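Local coordinates for protein multiheme cytochrome cf (PDB 6QVM) that probably acts as an extracellular Fe(III) reductase of the S-layer, passing electrons along eleven c-type hemes towards insoluble substrates, at residues R619-I623 with L668-E672; P218-A224 with P357-A363; Y439-L443 with A455-N459. One frame throughout, in Å; residues are numbered along the deposited sequence.

Overall arrangement
Along the chain the three contacts come in the order interaction 2, interaction 3, interaction 1, each closing before the next opens, and they share no helix or strand. Interaction 2 ties a loop to helix 359-362, which bears an axial heme ligand; interaction 3 folds the loop after helix 437-449 back onto that helix; interaction 1 joins helices 606-628 and 661-672 near the C-terminus. Centres of interactions 2 and 3 lie 34 Å apart, those of 3 and 1 40 Å apart, and those of 1 and 2 65 Å apart, the last pair on opposite sides of the chain's centre. They thus sample separate parts of an extended molecule, consistent with carrying electrons over distance.

Interaction 1: residues R619-I623 with L668-E672; sequences RVNNI and LDKAE
A salt-bridge network bordering an apolar helix-helix interface joins two helices near the C-terminus of this cytochrome. Both segments are helical and run roughly parallel: their axes diverge by 26° and approach to 10.7 Å. In register, Val620 CA sits 7.2 Å from Leu668 CA, and Ile623 CA 6.9 Å from Glu672 CA. Arg619, whose CA-to-CB bond points toward the other helix, adopts chi1 m, chi2 t and chi3 p, which brings its guanidinium between two acids one helical turn apart. Glu672 meets it with both carboxylate oxygens: Arg619 NE donates to Glu672 OE2 at 3.1 Å, and Arg619 NH2 makes a weak bond to Glu672 OE1, also at 3.1 Å. The same nitrogen, Arg619 NH2, gives a very short bond of 2.5 Å to Asp669 OD1, at the guanidinium edge, while Leu668 CB covers one face, 3.2 Å from Arg619 NH2. One turn on, Ile623 (m, t) inserts its end between the apolar groups of the partner: Ile623 CD1 lies 3.8 Å from Ala671 CB and 3.6 Å from Glu672 CG. Val620 CG1 touches Leu668 CD2 at 3.5 Å. Helix 641-652 packs against both helices, with Val650 touching Val620 and Leu668, Ala647 touching Ile623, and Leu646 touching Ala671.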
loop_
_atom_site.group_PDB
_atom_site.type_symbol
_atom_site.label_atom_id
_atom_site.label_comp_id
_atom_site.label_asym_id
_atom_site.label_seq_id
_atom_site.Cartn_x
_atom_site.Cartn_y
_atom_site.Cartn_z
ATOM N N ARG A 619 -43.675 -16.863 -10.223
ATOM C CA ARG A 619 -44.038 -16.453 -11.576
ATOM C C ARG A 619 -42.960 -16.802 -12.591
ATOM O O ARG A 619 -43.284 -17.075 -13.751
ATOM C CB ARG A 619 -44.358 -14.958 -11.610
ATOM C CG ARG A 619 -45.691 -14.603 -10.954
ATOM C CD ARG A 619 -45.971 -13.111 -11.063
ATOM N NE ARG A 619 -46.039 -12.675 -12.459
ATOM C CZ ARG A 619 -46.174 -11.410 -12.851
ATOM N NH1 ARG A 619 -46.242 -10.437 -11.949
ATOM N NH2 ARG A 619 -46.251 -11.120 -14.147
ATOM N N VAL A 620 -41.684 -16.798 -12.196
ATOM C CA VAL A 620 -40.658 -17.192 -13.159
ATOM C C VAL A 620 -40.650 -18.704 -13.350
ATOM O O VAL A 620 -40.504 -19.188 -14.476
ATOM C CB VAL A 620 -39.259 -16.670 -12.770
ATOM C CG1 VAL A 620 -39.010 -15.300 -13.375
ATOM C CG2 VAL A 620 -39.051 -16.660 -11.263
ATOM N N ASN A 621 -40.814 -19.474 -12.269
ATOM C CA ASN A 621 -40.797 -20.930 -12.390
ATOM C C ASN A 621 -41.903 -21.426 -13.314
ATOM O O ASN A 621 -41.672 -22.296 -14.161
ATOM C CB ASN A 621 -40.924 -21.574 -11.013
ATOM C CG ASN A 621 -39.633 -21.523 -10.222
ATOM O OD1 ASN A 621 -38.542 -21.510 -10.790
ATOM N ND2 ASN A 621 -39.751 -21.512 -8.903
ATOM N N ASN A 622 -43.105 -20.864 -13.187
ATOM C CA ASN A 622 -44.235 -21.257 -14.018
ATOM C C ASN A 622 -44.106 -20.768 -15.456
ATOM O O ASN A 622 -44.958 -21.102 -16.286
ATOM C CB ASN A 622 -45.531 -20.741 -13.386
ATOM C CG ASN A 622 -45.660 -21.129 -11.925
ATOM O OD1 ASN A 622 -44.705 -21.606 -11.316
ATOM N ND2 ASN A 622 -46.840 -20.923 -11.356
ATOM N N ILE A 623 -43.068 -19.995 -15.773
ATOM C CA ILE A 623 -42.783 -19.621 -17.153
ATOM C C ILE A 623 -41.726 -20.572 -17.696
ATOM O O ILE A 623 -41.724 -20.915 -18.883
ATOM C CB ILE A 623 -42.331 -18.150 -17.261
ATOM C CG1 ILE A 623 -43.487 -17.196 -16.954
ATOM C CG2 ILE A 623 -41.783 -17.846 -18.648
ATOM C CD1 ILE A 623 -43.107 -15.736 -17.052
ATOM N N LEU A 668 -42.051 -9.943 -16.474
ATOM C CA LEU A 668 -42.858 -11.145 -16.286
ATOM C C LEU A 668 -44.172 -11.059 -17.055
ATOM O O LEU A 668 -44.652 -12.066 -17.588
ATOM C CB LEU A 668 -43.112 -11.371 -14.797
ATOM C CG LEU A 668 -41.871 -11.723 -13.979
ATOM C CD1 LEU A 668 -42.252 -12.062 -12.546
ATOM C CD2 LEU A 668 -41.120 -12.866 -14.632
ATOM N N ASP A 669 -44.760 -9.862 -17.134
ATOM C CA ASP A 669 -45.996 -9.687 -17.891
ATOM C C ASP A 669 -45.755 -9.854 -19.386
ATOM O O ASP A 669 -46.496 -10.574 -20.066
ATOM C CB ASP A 669 -46.613 -8.326 -17.583
ATOM C CG ASP A 669 -47.193 -8.259 -16.182
ATOM O OD1 ASP A 669 -47.203 -9.299 -15.484
ATOM O OD2 ASP A 669 -47.627 -7.163 -15.775
ATOM N N LYS A 670 -44.716 -9.205 -19.913
ATOM C CA LYS A 670 -44.346 -9.388 -21.306
ATOM C C LYS A 670 -43.804 -10.780 -21.583
ATOM O O LYS A 670 -43.499 -11.087 -22.735
ATOM C CB LYS A 670 -43.317 -8.325 -21.712
ATOM N N ALA A 671 -43.654 -11.624 -20.561
ATOM C CA ALA A 671 -43.275 -13.018 -20.758
ATOM C C ALA A 671 -44.419 -13.986 -20.516
ATOM O O ALA A 671 -44.428 -15.068 -21.103
ATOM C CB ALA A 671 -42.106 -13.406 -19.853
ATOM N N GLU A 672 -45.377 -13.624 -19.663
ATOM C CA GLU A 672 -46.604 -14.396 -19.538
ATOM C C GLU A 672 -47.561 -14.130 -20.691
ATOM O O GLU A 672 -48.442 -14.955 -20.953
ATOM C CB GLU A 672 -47.287 -14.091 -18.202
ATOM C CG GLU A 672 -46.495 -14.583 -16.996
ATOM C CD GLU A 672 -47.093 -14.150 -15.673
ATOM O OE1 GLU A 672 -47.913 -13.206 -15.665
ATOM O OE2 GLU A 672 -46.745 -14.757 -14.639
#

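Interaction 2: residues P218-A224 with P357-A363. With HEC (heme c), chain G.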
loop_
_atom_site.group_PDB
_atom_site.type_symbol
_atom_site.label_atom_id
_atom_site.label_comp_id
_atom_site.label_asym_id
_atom_site.label_seq_id
_atom_site.Cartn_x
_atom_site.Cartn_y
_atom_site.Cartn_z
ATOM N N PRO A 218 22.539 -3.125 6.724
ATOM C CA PRO A 218 21.466 -3.429 7.678
ATOM C C PRO A 218 21.120 -4.907 7.705
ATOM O O PRO A 218 21.272 -5.628 6.717
ATOM C CB PRO A 218 20.273 -2.610 7.155
ATOM C CG PRO A 218 20.857 -1.645 6.156
ATOM C CD PRO A 218 22.041 -2.352 5.577
ATOM N N ALA A 219 20.641 -5.349 8.865
ATOM C CA ALA A 219 20.210 -6.726 9.022
ATOM C C ALA A 219 18.948 -6.985 8.196
ATOM O O ALA A 219 18.194 -6.057 7.891
ATOM C CB ALA A 219 19.947 -7.031 10.492
ATOM N N PRO A 220 18.692 -8.243 7.823
ATOM C CA PRO A 220 17.469 -8.542 7.057
ATOM C C PRO A 220 16.190 -8.167 7.784
ATOM O O PRO A 220 15.141 -8.064 7.142
ATOM C CB PRO A 220 17.552 -10.057 6.829
ATOM C CG PRO A 220 19.013 -10.378 6.967
ATOM C CD PRO A 220 19.529 -9.439 8.016
ATOM N N THR A 221 16.246 -7.937 9.093
ATOM C CA THR A 221 15.064 -7.676 9.897
ATOM C C THR A 221 14.875 -6.204 10.239
ATOM O O THR A 221 13.878 -5.859 10.882
ATOM C CB THR A 221 15.136 -8.484 11.194
ATOM O OG1 THR A 221 16.417 -8.274 11.794
ATOM C CG2 THR A 221 14.945 -9.966 10.909
ATOM N N ALA A 222 15.787 -5.327 9.822
ATOM C CA ALA A 222 15.728 -3.922 10.204
ATOM C C ALA A 222 14.760 -3.156 9.310
ATOM O O ALA A 222 14.545 -3.505 8.146
ATOM C CB ALA A 222 17.114 -3.279 10.141
ATOM N N TYR A 223 14.187 -2.092 9.869
ATOM C CA TYR A 223 13.228 -1.249 9.172
ATOM C C TYR A 223 13.865 0.079 8.779
ATOM O O TYR A 223 14.758 0.585 9.465
ATOM C CB TYR A 223 11.984 -1.006 10.035
ATOM C CG TYR A 223 11.075 -2.215 10.120
ATOM C CD1 TYR A 223 11.377 -3.277 10.968
ATOM C CD2 TYR A 223 9.922 -2.300 9.349
ATOM C CE1 TYR A 223 10.558 -4.384 11.051
ATOM C CE2 TYR A 223 9.095 -3.409 9.420
ATOM C CZ TYR A 223 9.417 -4.444 10.276
ATOM O OH TYR A 223 8.593 -5.540 10.346
ATOM N N ALA A 224 13.395 0.642 7.664
ATOM C CA ALA A 224 13.967 1.864 7.108
ATOM C C ALA A 224 13.132 3.107 7.381
ATOM O O ALA A 224 13.691 4.203 7.475
ATOM C CB ALA A 224 14.158 1.717 5.596
ATOM N N PRO A 357 10.212 -5.790 6.550
ATOM C CA PRO A 357 11.436 -5.036 6.863
ATOM C C PRO A 357 12.184 -4.664 5.592
ATOM O O PRO A 357 12.479 -5.517 4.757
ATOM C CB PRO A 357 12.244 -6.016 7.723
ATOM C CG PRO A 357 11.230 -7.015 8.224
ATOM C CD PRO A 357 10.233 -7.144 7.123
ATOM N N GLY A 358 12.492 -3.379 5.442
ATOM C CA GLY A 358 13.020 -2.907 4.176
ATOM C C GLY A 358 14.331 -2.149 4.244
ATOM O O GLY A 358 14.747 -1.551 3.249
ATOM N N ALA A 359 14.999 -2.171 5.402
ATOM C CA ALA A 359 16.248 -1.425 5.547
ATOM C C ALA A 359 17.314 -1.963 4.600
ATOM O O ALA A 359 18.013 -1.195 3.927
ATOM C CB ALA A 359 16.735 -1.476 6.993
ATOM N N LEU A 360 17.466 -3.288 4.547
ATOM C CA LEU A 360 18.437 -3.882 3.632
ATOM C C LEU A 360 18.084 -3.578 2.180
ATOM O O LEU A 360 18.971 -3.305 1.362
ATOM C CB LEU A 360 18.529 -5.389 3.859
ATOM C CG LEU A 360 19.503 -6.177 2.972
ATOM C CD1 LEU A 360 20.912 -5.617 3.063
ATOM C CD2 LEU A 360 19.490 -7.653 3.354
ATOM N N HIS A 361 16.793 -3.616 1.842
ATOM C CA HIS A 361 16.370 -3.239 0.497
ATOM C C HIS A 361 16.666 -1.769 0.220
ATOM O O HIS A 361 17.164 -1.413 -0.854
ATOM C CB HIS A 361 14.881 -3.519 0.311
ATOM C CG HIS A 361 14.303 -2.866 -0.901
ATOM N ND1 HIS A 361 14.577 -3.302 -2.179
ATOM C CD2 HIS A 361 13.490 -1.793 -1.035
ATOM C CE1 HIS A 361 13.935 -2.541 -3.049
ATOM N NE2 HIS A 361 13.276 -1.610 -2.380
ATOM N N ALA A 362 16.376 -0.899 1.191
ATOM C CA ALA A 362 16.562 0.534 0.996
ATOM C C ALA A 362 18.027 0.920 0.834
ATOM O O ALA A 362 18.316 1.990 0.286
ATOM C CB ALA A 362 15.952 1.304 2.170
ATOM N N ALA A 363 18.951 0.081 1.297
ATOM C CA ALA A 363 20.372 0.368 1.170
ATOM C C ALA A 363 20.989 -0.218 -0.092
ATOM O O ALA A 363 22.161 0.055 -0.375
ATOM C CB ALA A 363 21.132 -0.152 2.397
HETATM FE FE HEC G . 12.372 -0.203 -3.350
HETATM C CHA HEC G . 11.895 -2.425 -5.929
HETATM C CHB HEC G . 9.376 -1.182 -1.968
HETATM C CHC HEC G . 12.973 1.774 -0.602
HETATM C CHD HEC G . 15.032 1.255 -4.954
HETATM N NA HEC G . 10.900 -1.524 -3.859
HETATM C C1A HEC G . 10.916 -2.368 -4.956
HETATM C C2A HEC G . 9.710 -3.171 -4.917
HETATM C C3A HEC G . 9.014 -2.826 -3.827
HETATM C C4A HEC G . 9.747 -1.784 -3.144
HETATM C CMA HEC G . 7.664 -3.430 -3.384
HETATM C CAA HEC G . 9.323 -4.248 -5.950
HETATM C CBA HEC G . 9.990 -5.554 -5.514
HETATM C CGA HEC G . 9.670 -6.660 -6.490
HETATM O O1A HEC G . 9.784 -6.442 -7.730
HETATM O O2A HEC G . 9.302 -7.767 -6.013
HETATM N NB HEC G . 11.336 0.265 -1.626
HETATM C C1B HEC G . 10.197 -0.389 -1.189
HETATM C C2B HEC G . 10.026 -0.095 0.225
HETATM C C3B HEC G . 11.017 0.739 0.599
HETATM C C4B HEC G . 11.859 0.972 -0.561
HETATM C CMB HEC G . 8.852 -0.615 1.088
HETATM C CAB HEC G . 11.265 1.342 2.002
HETATM C CBB HEC G . 11.703 0.237 2.988
HETATM N NC HEC G . 13.721 1.256 -2.883
HETATM C C1C HEC G . 13.799 1.944 -1.688
HETATM C C2C HEC G . 14.992 2.767 -1.688
HETATM C C3C HEC G . 15.532 2.688 -2.922
HETATM C C4C HEC G . 14.760 1.706 -3.677
HETATM C CMC HEC G . 15.377 3.759 -0.561
HETATM C CAC HEC G . 16.774 3.454 -3.451
HETATM C CBC HEC G . 18.029 3.075 -2.645
HETATM N ND HEC G . 13.303 -0.533 -5.162
HETATM C C1D HEC G . 14.419 0.186 -5.591
HETATM C C2D HEC G . 14.841 -0.354 -6.860
HETATM C C3D HEC G . 13.876 -1.504 -7.168
HETATM C C4D HEC G . 12.947 -1.540 -6.061
HETATM C CMD HEC G . 16.035 0.122 -7.708
HETATM C CAD HEC G . 13.910 -2.416 -8.411
HETATM C CBD HEC G . 13.249 -1.681 -9.569
HETATM C CGD HEC G . 11.792 -1.489 -9.241
HETATM O O1D HEC G . 11.048 -2.504 -9.232
HETATM O O2D HEC G . 11.379 -0.329 -8.985
HETATM O O HOH W 1 15.945 -5.112 6.308
#
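This contact builds one side of a bis-histidine heme c site. Residues 357-363 follow a CXXCH motif after a one-residue gap, and the 218-224 loop leads into another, whose His233 completes the axial pair. Pro357 opens the segment by laying its CA over the Tyr223 ring, a CH-pi contact 3.9 Å from the centroid, while Pro357 CB lies 3.4 Å from Ala222 O. Gly358 is the N-cap of the short helix, and Ala362 N returns to Gly358 O at 2.7 Å; a beta carbon here would clash with HEC CBB. Glu352 accepts from the backbone nitrogens of both Gly358 and Ala224, linking the two segments again. Ala359 makes the direct backbone bond, Ala359 N to Ala222 O at 3.1 Å, and Ala359 CB touches both Ala222 CB (3.6 Å) and Pro218 CB (3.7 Å). At Leu360 a water mediates: Leu360 N donates to water 1 at 3.0 Å, and that water bonds to Ala219 O (2.9 Å) and Ala222 O (2.8 Å), the two ends of the loop's type I turn. Leu360 CD1 also approaches Pro218 O at 3.7 Å. Next comes the distal ligand, His361, whose NE2 binds the heme FE at 1.9 Å and whose ND1 is held by Asp366 O. Ala362 CB rests 3.9 Å from Ala224 CB, and Ala363 CB meets Pro218 CD at 4.0 Å.

Interaction 3: residues Y439-L443 with A455-N459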
loop_
_atom_site.group_PDB
_atom_site.type_symbol
_atom_site.label_atom_id
_atom_site.label_comp_id
_atom_site.label_asym_id
_atom_site.label_seq_id
_atom_site.Cartn_x
_atom_site.Cartn_y
_atom_site.Cartn_z
ATOM N N TYR A 439 -4.360 -12.114 -12.508
ATOM C CA TYR A 439 -4.584 -11.974 -13.941
ATOM C C TYR A 439 -4.829 -10.519 -14.309
ATOM O O TYR A 439 -4.263 -10.012 -15.281
ATOM C CB TYR A 439 -5.757 -12.834 -14.402
ATOM C CG TYR A 439 -6.159 -12.553 -15.847
ATOM C CD1 TYR A 439 -7.157 -11.629 -16.156
ATOM C CD2 TYR A 439 -5.531 -13.205 -16.898
ATOM C CE1 TYR A 439 -7.512 -11.367 -17.463
ATOM C CE2 TYR A 439 -5.883 -12.952 -18.209
ATOM C CZ TYR A 439 -6.874 -12.034 -18.488
ATOM O OH TYR A 439 -7.222 -11.786 -19.798
ATOM N N ARG A 440 -5.698 -9.844 -13.551
ATOM C CA ARG A 440 -6.100 -8.485 -13.901
ATOM C C ARG A 440 -4.909 -7.537 -13.915
ATOM O O ARG A 440 -4.834 -6.640 -14.762
ATOM C CB ARG A 440 -7.176 -7.993 -12.935
ATOM C CG ARG A 440 -8.511 -8.705 -13.093
ATOM C CD ARG A 440 -9.427 -8.449 -11.909
ATOM N NE ARG A 440 -9.662 -7.023 -11.695
ATOM C CZ ARG A 440 -10.662 -6.337 -12.242
ATOM N NH1 ARG A 440 -10.798 -5.040 -11.995
ATOM N NH2 ARG A 440 -11.526 -6.946 -13.042
ATOM N N THR A 441 -3.965 -7.722 -12.990
ATOM C CA THR A 441 -2.770 -6.885 -12.980
ATOM C C THR A 441 -1.779 -7.324 -14.050
ATOM O O THR A 441 -1.151 -6.481 -14.693
ATOM C CB THR A 441 -2.113 -6.904 -11.604
ATOM O OG1 THR A 441 -1.771 -8.252 -11.258
ATOM C CG2 THR A 441 -3.056 -6.326 -10.560
ATOM N N ALA A 442 -1.635 -8.636 -14.257
ATOM C CA ALA A 442 -0.761 -9.125 -15.320
ATOM C C ALA A 442 -1.228 -8.618 -16.677
ATOM O O ALA A 442 -0.428 -8.117 -17.477
ATOM C CB ALA A 442 -0.709 -10.651 -15.296
ATOM N N LEU A 443 -2.530 -8.738 -16.950
ATOM C CA LEU A 443 -3.090 -8.233 -18.199
ATOM C C LEU A 443 -2.836 -6.740 -18.353
ATOM O O LEU A 443 -2.368 -6.282 -19.401
ATOM C CB LEU A 443 -4.587 -8.530 -18.252
ATOM C CG LEU A 443 -5.411 -7.797 -19.313
ATOM C CD1 LEU A 443 -4.867 -8.045 -20.710
ATOM C CD2 LEU A 443 -6.873 -8.207 -19.226
ATOM N N ALA A 455 -6.907 -7.446 -25.048
ATOM C CA ALA A 455 -7.014 -8.491 -24.038
ATOM C C ALA A 455 -6.944 -9.875 -24.668
ATOM O O ALA A 455 -6.371 -10.800 -24.083
ATOM C CB ALA A 455 -8.312 -8.319 -23.254
ATOM N N ALA A 456 -7.495 -10.027 -25.875
ATOM C CA ALA A 456 -7.650 -11.355 -26.459
ATOM C C ALA A 456 -6.304 -12.019 -26.709
ATOM O O ALA A 456 -6.176 -13.241 -26.565
ATOM C CB ALA A 456 -8.459 -11.271 -27.749
ATOM N N ASP A 457 -5.291 -11.244 -27.098
ATOM C CA ASP A 457 -4.002 -11.815 -27.463
ATOM C C ASP A 457 -2.945 -11.675 -26.371
ATOM O O ASP A 457 -1.774 -11.969 -26.623
ATOM C CB ASP A 457 -3.499 -11.217 -28.783
ATOM C CG ASP A 457 -3.117 -9.758 -28.665
ATOM O OD1 ASP A 457 -3.599 -9.079 -27.740
ATOM O OD2 ASP A 457 -2.324 -9.286 -29.507
ATOM N N PHE A 458 -3.323 -11.227 -25.171
ATOM C CA PHE A 458 -2.495 -11.514 -24.002
ATOM C C PHE A 458 -2.711 -12.948 -23.538
ATOM O O PHE A 458 -1.778 -13.606 -23.066
ATOM C CB PHE A 458 -2.806 -10.540 -22.860
ATOM C CG PHE A 458 -2.269 -10.983 -21.523
ATOM C CD1 PHE A 458 -0.907 -10.966 -21.270
ATOM C CD2 PHE A 458 -3.125 -11.414 -20.521
ATOM C CE1 PHE A 458 -0.407 -11.372 -20.046
ATOM C CE2 PHE A 458 -2.630 -11.825 -19.293
ATOM C CZ PHE A 458 -1.269 -11.801 -19.056
ATOM N N ASN A 459 -3.943 -13.438 -23.690
ATOM C CA ASN A 459 -4.301 -14.787 -23.267
ATOM C C ASN A 459 -3.479 -15.837 -24.004
ATOM O O ASN A 459 -3.289 -16.948 -23.496
ATOM C CB ASN A 459 -5.798 -15.019 -23.499
ATOM C CG ASN A 459 -6.688 -14.025 -22.748
ATOM O OD1 ASN A 459 -7.642 -14.421 -22.083
ATOM N ND2 ASN A 459 -6.387 -12.735 -22.860
#
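Phe458 contributes most to this contact, its CA-to-CB bond directed at the helix and its chi1 in the t well, so that the ring packs against Tyr439, Ala442 and Leu443. Leu443 CA lies over one ring face as a CH-pi contact, 4.0 Å from the centroid, and Leu443 CD1 reaches Phe458 CD2 at 3.8 Å. Ala442 CB sits 4.0 Å from Phe458 CZ. Leu443, the second large contributor, also extends CD1 to within 4.0 Å of Ala455 CA. Here the loop after helix 437-449 folds back against that helix, which begins just after the heme-binding CXXCH motif that holds Cys431, Cys434 and His435. Tyr439, one turn before Leu443 and about 8 Å from a heme by its side chain, presents CE2 to Phe458 CE2 at 3.6 Å; the two rings lie oblique, with planes at 52°. Phe467 meets the Tyr439 ring edge-to-face, and Tyr446 of the same helix meets Phe458, extending the aromatic cluster. At the far end of its side chain, Tyr439 OH receives a weak hydrogen bond from Asn459 ND2 at 3.3 Å, a nitrogen whose position is less certain.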